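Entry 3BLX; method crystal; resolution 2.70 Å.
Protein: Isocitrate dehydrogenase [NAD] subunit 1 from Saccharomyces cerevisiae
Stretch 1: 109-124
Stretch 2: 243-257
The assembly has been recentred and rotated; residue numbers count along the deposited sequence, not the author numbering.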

# COMPACT_ATOMS: atom_id res chain seq x y z
N LEU E 109 -27.29 23.61 -0.07
CA LEU E 109 -28.51 23.70 0.73
C LEU E 109 -29.37 24.86 0.26
O LEU E 109 -28.93 26.02 0.23
N PHE E 110 -30.60 24.56 -0.14
CA PHE E 110 -31.53 25.60 -0.57
C PHE E 110 -32.69 25.79 0.42
O PHE E 110 -33.77 25.24 0.23
N LYS E 111 -32.45 26.56 1.48
CA LYS E 111 -33.52 26.91 2.40
C LYS E 111 -33.94 28.35 2.21
O LYS E 111 -33.10 29.26 2.21
N SER E 112 -35.25 28.56 2.05
CA SER E 112 -35.84 29.91 2.00
C SER E 112 -35.57 30.73 3.28
O SER E 112 -35.57 30.20 4.40
N LEU E 113 -35.32 32.03 3.12
CA LEU E 113 -35.01 32.88 4.26
C LEU E 113 -36.17 33.79 4.66
O LEU E 113 -36.89 34.30 3.78
N LYS E 114 -36.32 34.02 5.96
CA LYS E 114 -37.50 34.67 6.51
C LYS E 114 -37.83 36.02 5.87
O LYS E 114 -39.00 36.29 5.56
N GLY E 115 -36.84 36.88 5.66
CA GLY E 115 -37.16 38.18 5.08
C GLY E 115 -36.82 38.42 3.61
O GLY E 115 -36.45 39.55 3.24
N VAL E 116 -36.94 37.39 2.77
CA VAL E 116 -36.61 37.55 1.36
C VAL E 116 -37.82 37.29 0.46
O VAL E 116 -38.40 36.20 0.49
N LYS E 117 -38.19 38.30 -0.33
CA LYS E 117 -39.36 38.22 -1.21
C LYS E 117 -39.15 37.21 -2.35
O LYS E 117 -38.38 37.46 -3.28
N THR E 118 -39.84 36.07 -2.25
CA THR E 118 -39.74 35.01 -3.25
C THR E 118 -41.11 34.59 -3.78
O THR E 118 -42.10 34.53 -3.05
N ARG E 119 -41.15 34.28 -5.07
CA ARG E 119 -42.38 33.88 -5.73
C ARG E 119 -42.97 32.58 -5.15
O ARG E 119 -44.19 32.41 -5.10
N ILE E 120 -42.12 31.68 -4.69
CA ILE E 120 -42.59 30.48 -3.99
C ILE E 120 -41.95 30.40 -2.62
O ILE E 120 -40.73 30.38 -2.49
N PRO E 121 -42.78 30.36 -1.59
CA PRO E 121 -42.34 30.46 -0.20
C PRO E 121 -41.91 29.12 0.40
O PRO E 121 -42.27 28.06 -0.13
N ASP E 122 -41.14 29.18 1.49
CA ASP E 122 -40.86 28.02 2.34
C ASP E 122 -40.29 26.83 1.59
O ASP E 122 -40.88 25.75 1.56
N ILE E 123 -39.13 27.05 0.98
CA ILE E 123 -38.46 25.99 0.25
C ILE E 123 -37.40 25.37 1.15
O ILE E 123 -36.75 26.06 1.95
N ASP E 124 -37.26 24.05 1.04
CA ASP E 124 -36.21 23.36 1.78
C ASP E 124 -35.69 22.11 1.07
O ASP E 124 -36.00 20.97 1.46
N LEU E 243 -30.06 21.67 -11.69
CA LEU E 243 -30.94 21.64 -10.53
C LEU E 243 -30.56 22.67 -9.48
O LEU E 243 -31.42 23.29 -8.87
N GLY E 244 -29.26 22.86 -9.28
CA GLY E 244 -28.78 23.82 -8.30
C GLY E 244 -29.13 25.25 -8.64
O GLY E 244 -29.44 26.05 -7.78
N ASN E 245 -29.09 25.59 -9.91
CA ASN E 245 -29.45 26.93 -10.29
C ASN E 245 -30.93 27.22 -10.20
O ASN E 245 -31.31 28.36 -9.93
N ILE E 246 -31.77 26.21 -10.38
CA ILE E 246 -33.20 26.37 -10.12
C ILE E 246 -33.38 26.59 -8.64
O ILE E 246 -34.12 27.46 -8.20
N GLY E 247 -32.65 25.81 -7.87
CA GLY E 247 -32.67 25.97 -6.43
C GLY E 247 -32.34 27.39 -6.00
O GLY E 247 -33.03 27.96 -5.17
N ALA E 248 -31.28 27.94 -6.58
CA ALA E 248 -30.81 29.28 -6.22
C ALA E 248 -31.84 30.33 -6.53
O ALA E 248 -32.12 31.18 -5.69
N ALA E 249 -32.40 30.27 -7.74
CA ALA E 249 -33.47 31.19 -8.11
C ALA E 249 -34.67 31.10 -7.16
O ALA E 249 -35.16 32.13 -6.68
N LEU E 250 -35.14 29.88 -6.89
CA LEU E 250 -36.24 29.65 -5.94
C LEU E 250 -36.16 30.39 -4.57
O LEU E 250 -37.19 30.76 -4.02
N ILE E 251 -34.95 30.58 -4.01
CA ILE E 251 -34.82 31.14 -2.66
C ILE E 251 -34.27 32.56 -2.66
O ILE E 251 -34.02 33.12 -1.59
N GLY E 252 -34.06 33.13 -3.83
CA GLY E 252 -33.66 34.52 -3.93
C GLY E 252 -32.25 34.79 -4.42
O GLY E 252 -31.72 35.90 -4.28
N GLY E 253 -31.61 33.78 -5.00
CA GLY E 253 -30.32 33.96 -5.64
C GLY E 253 -29.14 33.27 -4.97
O GLY E 253 -29.22 32.88 -3.81
N PRO E 254 -28.03 33.17 -5.70
CA PRO E 254 -26.79 32.50 -5.34
C PRO E 254 -26.22 32.99 -4.02
O PRO E 254 -25.52 32.25 -3.35
N GLY E 255 -26.51 34.24 -3.68
CA GLY E 255 -25.97 34.86 -2.49
C GLY E 255 -26.49 34.28 -1.19
O GLY E 255 -25.99 34.62 -0.14
N LEU E 256 -27.46 33.37 -1.27
CA LEU E 256 -28.11 32.80 -0.08
C LEU E 256 -27.93 31.28 0.10
O LEU E 256 -28.56 30.68 0.98
N VAL E 257 -27.08 30.69 -0.73
CA VAL E 257 -26.95 29.25 -0.83
C VAL E 257 -25.70 28.69 -0.19
O VAL E 257 -24.61 28.86 -0.73

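The most unusual feature of this contact is a phenylalanine ring laid directly on the backbone of a helix. Phe110 (chi1 -57°, m) leaves its strand sideways, but its ring reaches the helix, where Gly247 CA sits over one face, 3.9 Å from the ring centroid and 16° off the normal, a CH-pi contact. Glycine suits this position because a CB there would lie 2.9 Å from Phe110 CD2, a clash. The ring tip also approaches the backbone of Gly244, with Phe110 CZ 3.3 Å from Gly244 O, while Phe110 CE2 lies 3.6 Å from CG1 of Val257 (chi1 t).

Beyond the ring, Ile251 (chi1 p) fills the next space. Its CG2 is 3.6 Å from Ser112 N and 4.1 Å from Ile123 CG2, so a branched aliphatic side chain covers the point where the strand gives way to loop. Ser112 OG (chi1 m) accepts a hydrogen bond from Ile123 N at 3.1 Å. Ile123 (m, t) points toward the other stretch, its CD1 3.3 Å from Leu250 CB.

Leu113 (chi1 m) and Leu256 (m, t) both point in and meet tip to tip, Leu113 CD1 to Leu256 CD2 at 3.4 Å. Val116 (t) adds a further apolar contact, its CG1 4.3 Å from Leu256 CD1.

Thr118 (p) divides its two branches. The methyl CG2 packs on the backbone, 3.6 Å from Ile251 C, whereas OG1 donates to Ile120 O at 3.2 Å. Next in sequence after Ile251, Gly252 has positive phi in a Schellman motif, a conformation that itself calls for glycine; a CB would also clash with Val116 CG1 at 2.9 Å. No hydrogen bond crosses between the stretches; the 682 Å² they bury together is made by van der Waals packing of apolar side chains on one another and on backbone.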

# COMPACT_ATOMS: atom_id res chain seq x y z
CB LEU E 109 -28.19 23.85 2.21
CG LEU E 109 -27.23 22.82 2.77
CD1 LEU E 109 -27.01 23.04 4.27
CD2 LEU E 109 -27.82 21.46 2.51
CB PHE E 110 -32.04 25.28 -1.97
CG PHE E 110 -30.96 25.12 -2.96
CD1 PHE E 110 -30.53 23.85 -3.32
CD2 PHE E 110 -30.35 26.24 -3.52
CE1 PHE E 110 -29.53 23.68 -4.26
CE2 PHE E 110 -29.33 26.08 -4.44
CZ PHE E 110 -28.92 24.79 -4.82
CB LYS E 111 -33.10 26.69 3.86
CG LYS E 111 -34.29 26.37 4.76
CD LYS E 111 -33.86 25.99 6.15
CE LYS E 111 -35.06 25.80 7.06
NZ LYS E 111 -34.64 25.57 8.48
CB SER E 112 -37.35 29.82 1.74
OG SER E 112 -37.66 29.76 0.35
CB LEU E 113 -33.77 33.71 3.97
CG LEU E 113 -32.47 32.92 3.98
CD1 LEU E 113 -31.69 33.22 2.70
CD2 LEU E 113 -31.66 33.24 5.23
CB LYS E 114 -37.41 34.82 8.04
CG LYS E 114 -38.79 34.91 8.70
CD LYS E 114 -38.91 36.12 9.64
CE LYS E 114 -38.41 35.85 11.06
NZ LYS E 114 -39.44 35.20 11.91
CB VAL E 116 -35.43 36.65 0.93
CG1 VAL E 116 -35.17 36.78 -0.55
CG2 VAL E 116 -34.21 37.05 1.65
CB LYS E 117 -39.72 39.61 -1.76
CG LYS E 117 -38.51 40.52 -1.91
CD LYS E 117 -38.87 41.90 -2.49
CE LYS E 117 -37.61 42.80 -2.56
NZ LYS E 117 -37.78 44.09 -3.31
CB THR E 118 -39.01 33.76 -2.72
OG1 THR E 118 -39.68 33.26 -1.56
CG2 THR E 118 -37.56 34.09 -2.37
CB ARG E 119 -42.12 33.80 -7.24
CG ARG E 119 -43.20 33.18 -8.06
CD ARG E 119 -43.11 33.67 -9.50
NE ARG E 119 -41.75 34.03 -9.86
CZ ARG E 119 -41.42 34.97 -10.75
NH1 ARG E 119 -42.37 35.65 -11.40
NH2 ARG E 119 -40.14 35.22 -10.99
CB ILE E 120 -42.28 29.21 -4.77
CG1 ILE E 120 -42.88 29.32 -6.16
CG2 ILE E 120 -42.82 27.99 -4.01
CD1 ILE E 120 -42.73 28.09 -7.00
CB PRO E 121 -43.60 30.95 0.53
CG PRO E 121 -44.69 31.06 -0.53
CD PRO E 121 -44.25 30.27 -1.70
CB ASP E 122 -42.10 27.63 3.14
CG ASP E 122 -42.52 28.72 4.11
OD1 ASP E 122 -41.73 29.03 5.04
OD2 ASP E 122 -43.63 29.28 3.94
CB ILE E 123 -37.86 26.52 -1.05
CG1 ILE E 123 -38.98 26.76 -2.06
CG2 ILE E 123 -36.84 25.54 -1.62
CD1 ILE E 123 -38.56 27.56 -3.24
CB ASP E 124 -36.67 23.00 3.20
CG ASP E 124 -35.50 22.59 4.08
OD1 ASP E 124 -34.35 22.55 3.57
OD2 ASP E 124 -35.73 22.31 5.29
CB LEU E 243 -30.97 20.26 -9.89
CG LEU E 243 -31.61 19.21 -10.79
CD1 LEU E 243 -31.54 17.87 -10.10
CD2 LEU E 243 -33.04 19.61 -11.10
CB ASN E 245 -28.84 27.29 -11.62
CG ASN E 245 -27.37 27.70 -11.48
OD1 ASN E 245 -27.03 28.64 -10.75
ND2 ASN E 245 -26.49 26.97 -12.14
CB ILE E 246 -34.01 25.13 -10.52
CG1 ILE E 246 -34.06 25.00 -12.05
CG2 ILE E 246 -35.39 25.21 -9.95
CD1 ILE E 246 -34.39 23.65 -12.48
CB ALA E 248 -29.52 29.58 -6.94
CB ALA E 249 -33.90 30.99 -9.55
CB LEU E 250 -36.40 28.15 -5.69
CG LEU E 250 -37.42 27.33 -6.48
CD1 LEU E 250 -37.78 27.96 -7.81
CD2 LEU E 250 -36.82 25.96 -6.67
CB ILE E 251 -33.90 30.28 -1.75
CG1 ILE E 251 -32.49 30.17 -2.35
CG2 ILE E 251 -34.50 28.91 -1.48
CD1 ILE E 251 -31.38 30.04 -1.31
CB PRO E 254 -25.82 32.92 -6.45
CG PRO E 254 -26.65 33.45 -7.53
CD PRO E 254 -27.87 34.01 -6.90
CB LEU E 256 -29.60 33.07 -0.16
CG LEU E 256 -29.93 34.54 -0.38
CD1 LEU E 256 -31.40 34.71 -0.77
CD2 LEU E 256 -29.61 35.27 0.88
CB VAL E 257 -26.83 28.85 -2.29
CG1 VAL E 257 -26.71 27.34 -2.39
CG2 VAL E 257 -28.03 29.37 -3.07